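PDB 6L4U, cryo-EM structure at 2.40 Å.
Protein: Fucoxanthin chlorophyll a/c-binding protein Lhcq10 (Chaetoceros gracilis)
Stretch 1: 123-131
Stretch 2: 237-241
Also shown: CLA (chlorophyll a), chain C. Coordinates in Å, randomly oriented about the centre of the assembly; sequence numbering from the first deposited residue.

Stretch 1, residues 123-131: GSPPEQWDA
Stretch 2 237-241: VPHYD

One residue, Y240, contributes the largest share of this contact, 112 of the 285 Å² buried between two segments more than a hundred residues apart, illustrating how one tyrosine can pin an irregular tail against a helical turn. Its three neighbours, P126, E127 and D130, lie along a short, weakly bonded helix spanning about 125-130.

That helix is entered through S124, which has a positive phi (phi/psi 67/77), preceded by a cis peptide bond before G123. Two consecutive prolines, both C-gamma endo, then adopt helical angles; lacking amide hydrogens, they suit a first turn, where no backbone donor is required. The S124 carbonyl receives E127 N (N to O 2.6 Å), while W129 N reaches P125 O at 3.1 Å.

The partner segment has no regular structure. P238 (-89/19) leads into H239 (62/72), whose CB points away, and then Y240 (-60/-38), whose CB points toward the helix. In register, CA of S124 lies 6.7 Å from CA of P238, and CA of E127 lies 6.4 Å from CA of Y240; residue numbers rise together along this register, so the two segments advance in the same sense.

With chi1 153° and chi2 76°, the tyrosine offers one face to P126, whose CB sits 3.9 Å from the ring centroid, 22° off the normal, in a CH-pi contact. The ring edge meets E127, an m rotamer with chi2 at 105°: its CD approaches Y240 CD1 at 3.5 Å, and its OE2 lies 3.3 Å from Y240 CA. Farther out, Y240 OH lies 3.2 Å from OD2 of D130 (chi1 m), although that hydroxyl proton has another acceptor within reach. Tyrosine thus combines an apolar face for proline with a polar tip near aspartate. At the other end, S124 OG packs 3.1 Å from P238 CG.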

# COMPACT_ATOMS: atom_id res chain seq x y z
N GLY Z 123 91.24 28.06 -59.13
CA GLY Z 123 91.59 28.85 -57.94
C GLY Z 123 90.37 29.59 -57.43
O GLY Z 123 89.64 29.05 -56.60
N SER Z 124 90.21 30.85 -57.87
CA SER Z 124 88.91 31.47 -58.07
C SER Z 124 88.19 31.67 -56.73
O SER Z 124 87.31 30.87 -56.40
CB SER Z 124 88.13 30.50 -58.97
OG SER Z 124 88.30 30.81 -60.32
N PRO Z 125 88.58 32.67 -55.93
CA PRO Z 125 88.49 32.61 -54.43
C PRO Z 125 87.11 32.31 -53.83
O PRO Z 125 87.06 31.78 -52.71
CB PRO Z 125 88.99 34.00 -53.98
CG PRO Z 125 89.15 34.82 -55.24
CD PRO Z 125 89.29 33.88 -56.39
N PRO Z 126 85.97 32.62 -54.48
CA PRO Z 126 84.71 32.03 -53.97
C PRO Z 126 84.66 30.51 -54.05
O PRO Z 126 84.05 29.88 -53.16
CB PRO Z 126 83.63 32.67 -54.85
CG PRO Z 126 84.34 33.43 -55.87
CD PRO Z 126 85.64 33.81 -55.29
N GLU Z 127 85.25 29.88 -55.06
CA GLU Z 127 85.45 28.44 -55.04
C GLU Z 127 86.43 28.03 -53.96
O GLU Z 127 86.35 26.90 -53.45
CB GLU Z 127 85.91 27.98 -56.42
CG GLU Z 127 84.76 27.68 -57.34
CD GLU Z 127 84.58 28.76 -58.36
OE1 GLU Z 127 85.06 29.89 -58.08
OE2 GLU Z 127 83.93 28.54 -59.39
N GLN Z 128 87.35 28.92 -53.56
CA GLN Z 128 88.38 28.39 -52.70
C GLN Z 128 87.92 28.42 -51.24
O GLN Z 128 88.41 27.62 -50.44
CB GLN Z 128 89.76 29.04 -52.98
CG GLN Z 128 90.74 29.27 -51.88
CD GLN Z 128 91.89 30.19 -52.24
OE1 GLN Z 128 91.98 30.75 -53.33
NE2 GLN Z 128 92.81 30.31 -51.30
N TRP Z 129 86.88 29.20 -50.92
CA TRP Z 129 86.25 29.10 -49.61
C TRP Z 129 85.51 27.77 -49.44
O TRP Z 129 85.48 27.22 -48.33
CB TRP Z 129 85.28 30.26 -49.38
CG TRP Z 129 84.49 30.15 -48.10
CD1 TRP Z 129 83.22 29.65 -47.96
CD2 TRP Z 129 84.92 30.53 -46.79
NE1 TRP Z 129 82.84 29.70 -46.64
CE2 TRP Z 129 83.86 30.24 -45.90
CE3 TRP Z 129 86.09 31.09 -46.27
CZ2 TRP Z 129 83.95 30.48 -44.53
CZ3 TRP Z 129 86.17 31.34 -44.91
CH2 TRP Z 129 85.10 31.03 -44.06
N ASP Z 130 84.91 27.25 -50.51
CA ASP Z 130 84.19 25.98 -50.43
C ASP Z 130 85.14 24.81 -50.20
O ASP Z 130 84.76 23.83 -49.55
CB ASP Z 130 83.38 25.75 -51.70
CG ASP Z 130 82.24 26.72 -51.86
OD1 ASP Z 130 81.72 27.20 -50.83
OD2 ASP Z 130 81.85 27.00 -53.01
N ALA Z 131 86.36 24.90 -50.72
CA ALA Z 131 87.27 23.77 -50.74
C ALA Z 131 88.20 23.72 -49.54
O ALA Z 131 89.16 22.94 -49.56
CB ALA Z 131 88.10 23.79 -52.03
N VAL Z 237 86.67 37.96 -64.34
CA VAL Z 237 86.09 37.27 -63.20
C VAL Z 237 85.53 35.92 -63.66
O VAL Z 237 84.73 35.89 -64.60
CB VAL Z 237 85.01 38.13 -62.54
CG1 VAL Z 237 84.38 37.40 -61.44
CG2 VAL Z 237 85.61 39.43 -62.03
N PRO Z 238 85.91 34.80 -63.02
CA PRO Z 238 85.69 33.47 -63.62
C PRO Z 238 84.37 32.76 -63.33
O PRO Z 238 84.33 31.53 -63.47
CB PRO Z 238 86.86 32.67 -63.05
CG PRO Z 238 87.13 33.32 -61.76
CD PRO Z 238 86.89 34.76 -61.92
N HIS Z 239 83.32 33.47 -62.89
CA HIS Z 239 81.93 32.97 -62.84
C HIS Z 239 81.78 31.76 -61.91
O HIS Z 239 81.64 30.61 -62.34
CB HIS Z 239 81.41 32.64 -64.25
CG HIS Z 239 79.93 32.44 -64.31
ND1 HIS Z 239 79.30 31.78 -65.34
CD2 HIS Z 239 78.94 32.81 -63.45
CE1 HIS Z 239 78.00 31.75 -65.12
NE2 HIS Z 239 77.76 32.37 -63.98
N TYR Z 240 81.86 32.06 -60.60
CA TYR Z 240 81.76 31.03 -59.56
C TYR Z 240 80.43 30.29 -59.59
O TYR Z 240 80.41 29.08 -59.29
CB TYR Z 240 81.98 31.66 -58.19
CG TYR Z 240 81.33 30.98 -57.01
CD1 TYR Z 240 81.86 29.80 -56.48
CD2 TYR Z 240 80.21 31.53 -56.40
CE1 TYR Z 240 81.27 29.19 -55.39
CE2 TYR Z 240 79.62 30.92 -55.32
CZ TYR Z 240 80.15 29.75 -54.81
OH TYR Z 240 79.56 29.15 -53.73
N ASP Z 241 79.30 30.99 -59.87
CA ASP Z 241 78.06 30.34 -60.34
C ASP Z 241 77.45 29.35 -59.34
O ASP Z 241 76.65 28.48 -59.69
CB ASP Z 241 78.41 29.88 -61.77
CG ASP Z 241 78.74 28.41 -61.98
OD1 ASP Z 241 78.97 27.55 -61.11
OD2 ASP Z 241 79.28 28.26 -63.09
MG CLA C . 92.73 35.00 -46.90
CHA CLA C . 94.21 31.89 -47.34
CHB CLA C . 89.87 33.44 -46.06
CHC CLA C . 91.46 38.04 -46.07
CHD CLA C . 96.07 36.54 -47.32
NA CLA C . 92.15 33.03 -46.67
C1A CLA C . 92.75 31.93 -46.97
C2A CLA C . 91.90 30.68 -46.90
C3A CLA C . 90.54 31.23 -46.54
C4A CLA C . 90.89 32.67 -46.41
CMA CLA C . 89.60 31.14 -47.73
CAA CLA C . 92.19 29.67 -45.77
CBA CLA C . 93.17 30.01 -44.64
CGA CLA C . 92.75 31.14 -43.73
O1A CLA C . 91.60 31.25 -43.33
O2A CLA C . 93.75 32.11 -43.32
NB CLA C . 90.92 35.64 -46.20
C1B CLA C . 89.87 34.89 -45.87
C2B CLA C . 88.71 35.60 -45.28
C3B CLA C . 89.20 36.99 -45.28
C4B CLA C . 90.57 36.89 -45.88
CMB CLA C . 87.40 35.04 -44.80
CAB CLA C . 88.47 38.19 -44.80
CBB CLA C . 88.29 39.26 -45.55
NC CLA C . 93.60 36.86 -46.74
C1C CLA C . 92.90 37.96 -46.38
C2C CLA C . 93.71 39.21 -46.28
C3C CLA C . 95.06 38.75 -46.65
C4C CLA C . 94.87 37.30 -46.91
CMC CLA C . 93.27 40.59 -45.90
CAC CLA C . 96.33 39.57 -46.73
CBC CLA C . 96.95 39.49 -45.35
ND CLA C . 94.67 34.47 -47.19
C1D CLA C . 95.94 35.08 -47.43
C2D CLA C . 97.05 34.16 -47.78
C3D CLA C . 96.32 32.86 -47.74
C4D CLA C . 95.01 33.13 -47.39
CMD CLA C . 98.51 34.29 -48.12
CAD CLA C . 96.46 31.39 -47.91
OBD CLA C . 97.53 30.76 -48.23
CBD CLA C . 95.15 30.77 -47.64
CGD CLA C . 94.77 29.78 -48.70
O1D CLA C . 95.20 28.62 -48.63
O2D CLA C . 93.89 30.17 -49.78
CED CLA C . 93.35 29.17 -50.62
C1 CLA C . 93.51 32.98 -42.21
C2 CLA C . 93.35 34.40 -42.69
C3 CLA C . 94.42 35.20 -42.85
C4 CLA C . 95.81 34.72 -42.54
C5 CLA C . 94.22 36.61 -43.33
C6 CLA C . 94.03 37.59 -42.17
C7 CLA C . 92.85 38.51 -42.45
C8 CLA C . 92.89 39.73 -41.54
C9 CLA C . 91.51 40.38 -41.45
C10 CLA C . 93.92 40.72 -42.07
C11 CLA C . 95.01 41.01 -41.04
C12 CLA C . 96.36 40.47 -41.51